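Local coordinates for protein FAD-dependent oxidoreductase (Actinomadura kijaniata, PDB 3M9V) that probably acts as a flavin-dependent oxidoreductase of the acyl-CoA dehydrogenase family on a dTDP-linked sugar in the biosynthesis of D-kijanose, at residues A[65-70]-A[74-79]; A[272-277]-A[356-361]. All coordinates share one frame; numbering follows the deposited sequence.

Interaction 1 (A[65-70]-A[74-79])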
# COMPACT_ATOMS: atom_id res chain seq x y z
N MET A 65 11.23 -14.47 36.47
CA MET A 65 9.78 -14.56 36.54
C MET A 65 9.19 -13.61 37.58
O MET A 65 7.98 -13.38 37.64
CB MET A 65 9.33 -16.02 36.70
CG MET A 65 9.62 -16.89 35.47
SD MET A 65 8.61 -16.57 33.98
CE MET A 65 7.00 -17.24 34.39
N GLY A 66 10.08 -13.00 38.35
CA GLY A 66 9.72 -11.93 39.29
C GLY A 66 10.23 -10.56 38.89
O GLY A 66 10.33 -9.65 39.72
N ALA A 67 10.54 -10.36 37.61
CA ALA A 67 11.20 -9.12 37.21
C ALA A 67 10.32 -7.90 37.48
O ALA A 67 10.83 -6.82 37.78
CB ALA A 67 11.60 -9.12 35.69
N THR A 68 9.01 -8.06 37.31
CA THR A 68 8.10 -6.93 37.48
C THR A 68 7.40 -6.91 38.85
O THR A 68 6.42 -6.19 39.09
CB THR A 68 7.04 -6.87 36.35
OG1 THR A 68 6.41 -8.15 36.25
CG2 THR A 68 7.71 -6.57 34.98
N VAL A 69 7.89 -7.74 39.77
CA VAL A 69 7.43 -7.64 41.16
C VAL A 69 8.14 -6.46 41.82
O VAL A 69 9.34 -6.27 41.62
CB VAL A 69 7.74 -8.95 41.92
CG1 VAL A 69 7.41 -8.78 43.41
CG2 VAL A 69 6.92 -10.10 41.30
N PRO A 70 7.43 -5.64 42.60
CA PRO A 70 8.01 -4.50 43.32
C PRO A 70 9.27 -4.90 44.11
O PRO A 70 9.33 -5.98 44.71
CB PRO A 70 6.90 -4.13 44.29
CG PRO A 70 5.65 -4.43 43.52
CD PRO A 70 5.97 -5.72 42.76
N GLY A 74 10.88 -8.08 47.04
CA GLY A 74 12.01 -8.88 46.62
C GLY A 74 12.19 -9.06 45.13
O GLY A 74 13.05 -9.83 44.70
N GLY A 75 11.36 -8.39 44.33
CA GLY A 75 11.49 -8.46 42.87
C GLY A 75 12.51 -7.47 42.32
O GLY A 75 13.01 -6.61 43.05
N LEU A 76 12.81 -7.56 41.02
CA LEU A 76 13.69 -6.56 40.41
C LEU A 76 13.05 -5.19 40.37
O LEU A 76 13.75 -4.23 40.13
CB LEU A 76 14.03 -6.88 38.97
CG LEU A 76 14.95 -8.03 38.61
CD1 LEU A 76 15.33 -7.78 37.15
CD2 LEU A 76 16.17 -7.94 39.53
N GLY A 77 11.74 -5.07 40.54
CA GLY A 77 11.13 -3.75 40.49
C GLY A 77 11.03 -3.10 39.11
O GLY A 77 10.89 -1.88 39.03
N VAL A 78 11.09 -3.87 38.02
CA VAL A 78 10.79 -3.28 36.71
C VAL A 78 9.36 -2.76 36.74
O VAL A 78 8.41 -3.48 37.04
CB VAL A 78 11.00 -4.25 35.53
CG1 VAL A 78 10.61 -3.59 34.20
CG2 VAL A 78 12.46 -4.69 35.52
N ASP A 79 9.18 -1.47 36.48
CA ASP A 79 7.82 -0.95 36.53
C ASP A 79 7.47 -0.10 35.32
O ASP A 79 6.36 0.43 35.32
CB ASP A 79 7.62 -0.13 37.81
CG ASP A 79 8.44 1.14 37.79
OD1 ASP A 79 9.37 1.32 36.97
OD2 ASP A 79 8.13 2.01 38.62
O HOH W 1 7.64 -3.38 39.35
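Gly-74 and Gly-75 run close beside Val-69 and Pro-70, and the first bond across the contact joins Gly-75 N to Pro-70 O at 3.2 Å, with the donor standing 42° out of the carbonyl plane. Gly-74 has a positive phi, a region that glycine reaches easily. For Gly-75 the constraint comes from across the contact: having no side chain, it brings its CA to 3.3 Å from Val-69 O in a CA-H...O contact, with Gly-66 O also close by.

Leu-76 N then makes a long, weak bond to Gly-66 O, the acceptor that also closes the type I turn from Gly-66 to Val-69. With CG set beside its backbone N (chi1 -71°), the Leu-76 side chain lies along Ala-67, CD1 coming 4.2 Å from Ala-67 CB; the small alanine admits this approach while also resting on Leu-27 of helix 22-32. Gly-77, again at positive phi, turns the chain and gives its N to Val-69 O at 2.9 Å.

Val-78 N donates to Ala-67 O at 3.0 Å, within the carbonyl plane. Its CB and CG2 pack against that same oxygen, and CB meets the methyl CG2 of Thr-68 at 4.1 Å. Threonine suits this place because its two branches divide the work: the methyl faces Val-78, whereas OG1 bonds to Leu-106 O on helix 96-118.

The contact is thus held mainly by main-chain polar groups: amides of 74-79 are paired with carbonyls of 65-70, without a regular strand pairing. The bare CA of Gly-75 permits the close backbone approach on its side, while Gly-74 and Gly-77 supply the positive-phi turns.

Interaction 2 (A[272-277]-A[356-361])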
# COMPACT_ATOMS: atom_id res chain seq x y z
N GLN A 272 12.41 -7.20 13.60
CA GLN A 272 13.86 -6.98 13.67
C GLN A 272 14.64 -8.23 13.25
O GLN A 272 15.66 -8.13 12.55
CB GLN A 272 14.25 -6.49 15.08
CG GLN A 272 15.76 -6.16 15.27
CD GLN A 272 16.13 -4.88 14.54
OE1 GLN A 272 15.60 -3.82 14.85
NE2 GLN A 272 17.00 -4.98 13.56
N ALA A 273 14.18 -9.41 13.65
CA ALA A 273 14.92 -10.64 13.47
C ALA A 273 14.79 -10.96 11.98
O ALA A 273 15.76 -11.43 11.40
CB ALA A 273 14.36 -11.79 14.34
N ALA A 274 13.65 -10.68 11.35
CA ALA A 274 13.54 -10.85 9.90
C ALA A 274 14.52 -9.98 9.12
O ALA A 274 15.24 -10.43 8.23
CB ALA A 274 12.08 -10.60 9.42
N TYR A 275 14.61 -8.71 9.48
CA TYR A 275 15.50 -7.79 8.80
C TYR A 275 16.95 -8.25 8.97
O TYR A 275 17.70 -8.26 7.99
CB TYR A 275 15.34 -6.43 9.46
CG TYR A 275 16.12 -5.31 8.82
CD1 TYR A 275 16.23 -5.20 7.43
CD2 TYR A 275 16.74 -4.35 9.59
CE1 TYR A 275 16.95 -4.14 6.84
CE2 TYR A 275 17.43 -3.28 9.01
CZ TYR A 275 17.51 -3.17 7.66
OH TYR A 275 18.21 -2.10 7.15
N ASP A 276 17.33 -8.60 10.20
CA ASP A 276 18.69 -9.04 10.51
C ASP A 276 19.09 -10.26 9.71
O ASP A 276 20.23 -10.34 9.25
CB ASP A 276 18.81 -9.43 11.98
CG ASP A 276 18.82 -8.22 12.88
OD1 ASP A 276 18.92 -7.08 12.40
OD2 ASP A 276 18.64 -8.43 14.08
N THR A 277 18.17 -11.20 9.57
CA THR A 277 18.31 -12.37 8.71
C THR A 277 18.50 -12.06 7.23
O THR A 277 19.39 -12.63 6.57
CB THR A 277 17.09 -13.31 8.84
OG1 THR A 277 16.97 -13.67 10.22
CG2 THR A 277 17.30 -14.59 8.07
N SER A 356 7.35 -9.98 5.34
CA SER A 356 7.12 -10.41 3.97
C SER A 356 8.18 -9.90 2.99
O SER A 356 8.73 -10.66 2.20
CB SER A 356 5.68 -10.11 3.53
OG SER A 356 5.51 -10.44 2.17
N ASP A 357 8.54 -8.62 3.08
CA ASP A 357 9.52 -8.09 2.13
C ASP A 357 10.89 -8.74 2.29
O ASP A 357 11.64 -8.74 1.34
CB ASP A 357 9.73 -6.57 2.24
CG ASP A 357 8.55 -5.79 1.69
OD1 ASP A 357 8.46 -4.58 1.95
OD2 ASP A 357 7.68 -6.39 1.03
N CYS A 358 11.23 -9.20 3.50
CA CYS A 358 12.47 -9.91 3.80
C CYS A 358 12.64 -11.23 3.04
O CYS A 358 13.75 -11.62 2.66
CB CYS A 358 12.65 -10.13 5.31
SG CYS A 358 13.07 -8.60 6.18
N LEU A 359 11.52 -11.89 2.79
CA LEU A 359 11.51 -13.11 2.00
C LEU A 359 11.86 -12.83 0.54
O LEU A 359 12.48 -13.67 -0.11
CB LEU A 359 10.13 -13.78 2.06
CG LEU A 359 9.92 -14.69 3.29
CD1 LEU A 359 9.31 -13.93 4.45
CD2 LEU A 359 9.00 -15.87 3.05
N SER A 360 11.42 -11.68 0.04
CA SER A 360 11.85 -11.26 -1.28
C SER A 360 13.37 -11.05 -1.33
O SER A 360 13.97 -11.36 -2.35
CB SER A 360 11.17 -9.95 -1.70
OG SER A 360 9.78 -10.18 -1.74
N LEU A 361 14.01 -10.51 -0.28
CA LEU A 361 15.46 -10.38 -0.28
C LEU A 361 16.21 -11.71 -0.26
O LEU A 361 17.21 -11.87 -0.96
CB LEU A 361 15.93 -9.55 0.92
CG LEU A 361 15.42 -8.11 0.80
CD1 LEU A 361 15.55 -7.32 2.09
CD2 LEU A 361 16.22 -7.48 -0.33
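The chi1 of Cys-358, -73°, sets SG beside its own backbone N and opposite the carbonyl carbon, and since the CB of this residue already points at helix 264-283, the sulfur is delivered straight onto the backbone there. SG lies 3.5 Å from Ala-274 O and 3.6 Å from Tyr-275 N, against the peptide that joins the two residues, and 3.9 Å from Ala-274 CB. Alanine suits the receiving position: its one methyl points toward Cys-358, and the helices come together until Tyr-275 CA and Cys-358 CA are 6.2 Å apart. Cysteine is equally apt, being short, compact and apolar enough for a buried seam.

Tyr-275 contributes backbone here. Its CG is anti to the backbone N (chi1 -176°), and the ring leaves the seam for helix 291-323, where OH bonds to Asp-301. Leu-373 of helix 372-379 touches both Ala-274 and Cys-358, so a third helix closes over the pair.

Along helix 264-283, Gln-272 NE2 donates to Asp-276 OD1 at 3.1 Å, one turn on, while the other oxygen of Asp-276 forms a salt bridge with Arg-93. Thr-277 OG1 and Thr-277 N reach Ala-273 O from opposite faces of its plane.

Between the two segments the chemistry is therefore that of van der Waals packing by small residues, which permits a close approach of the helices within the C-terminal helical domain.

In the fold
Along the chain the two contacts come in series: interaction 1 closes in the loop between helices 53-61 and 81-94, well before interaction 2 opens on helix 264-283. They share no segment and do not touch; their centres are 34 Å apart and their nearest atoms about 20 Å. Interaction 1 belongs to the N-terminal family region, with the side chain of Thr-68 about 11 Å from the bound dTDP. Interaction 2 joins helices 264-283 and 329-362 of the C-terminal region, away from the annotated sites but beside neighbouring subunits of the tetramer. One thus shapes a loop near the nucleotide pocket, the other packs helices near subunit interfaces.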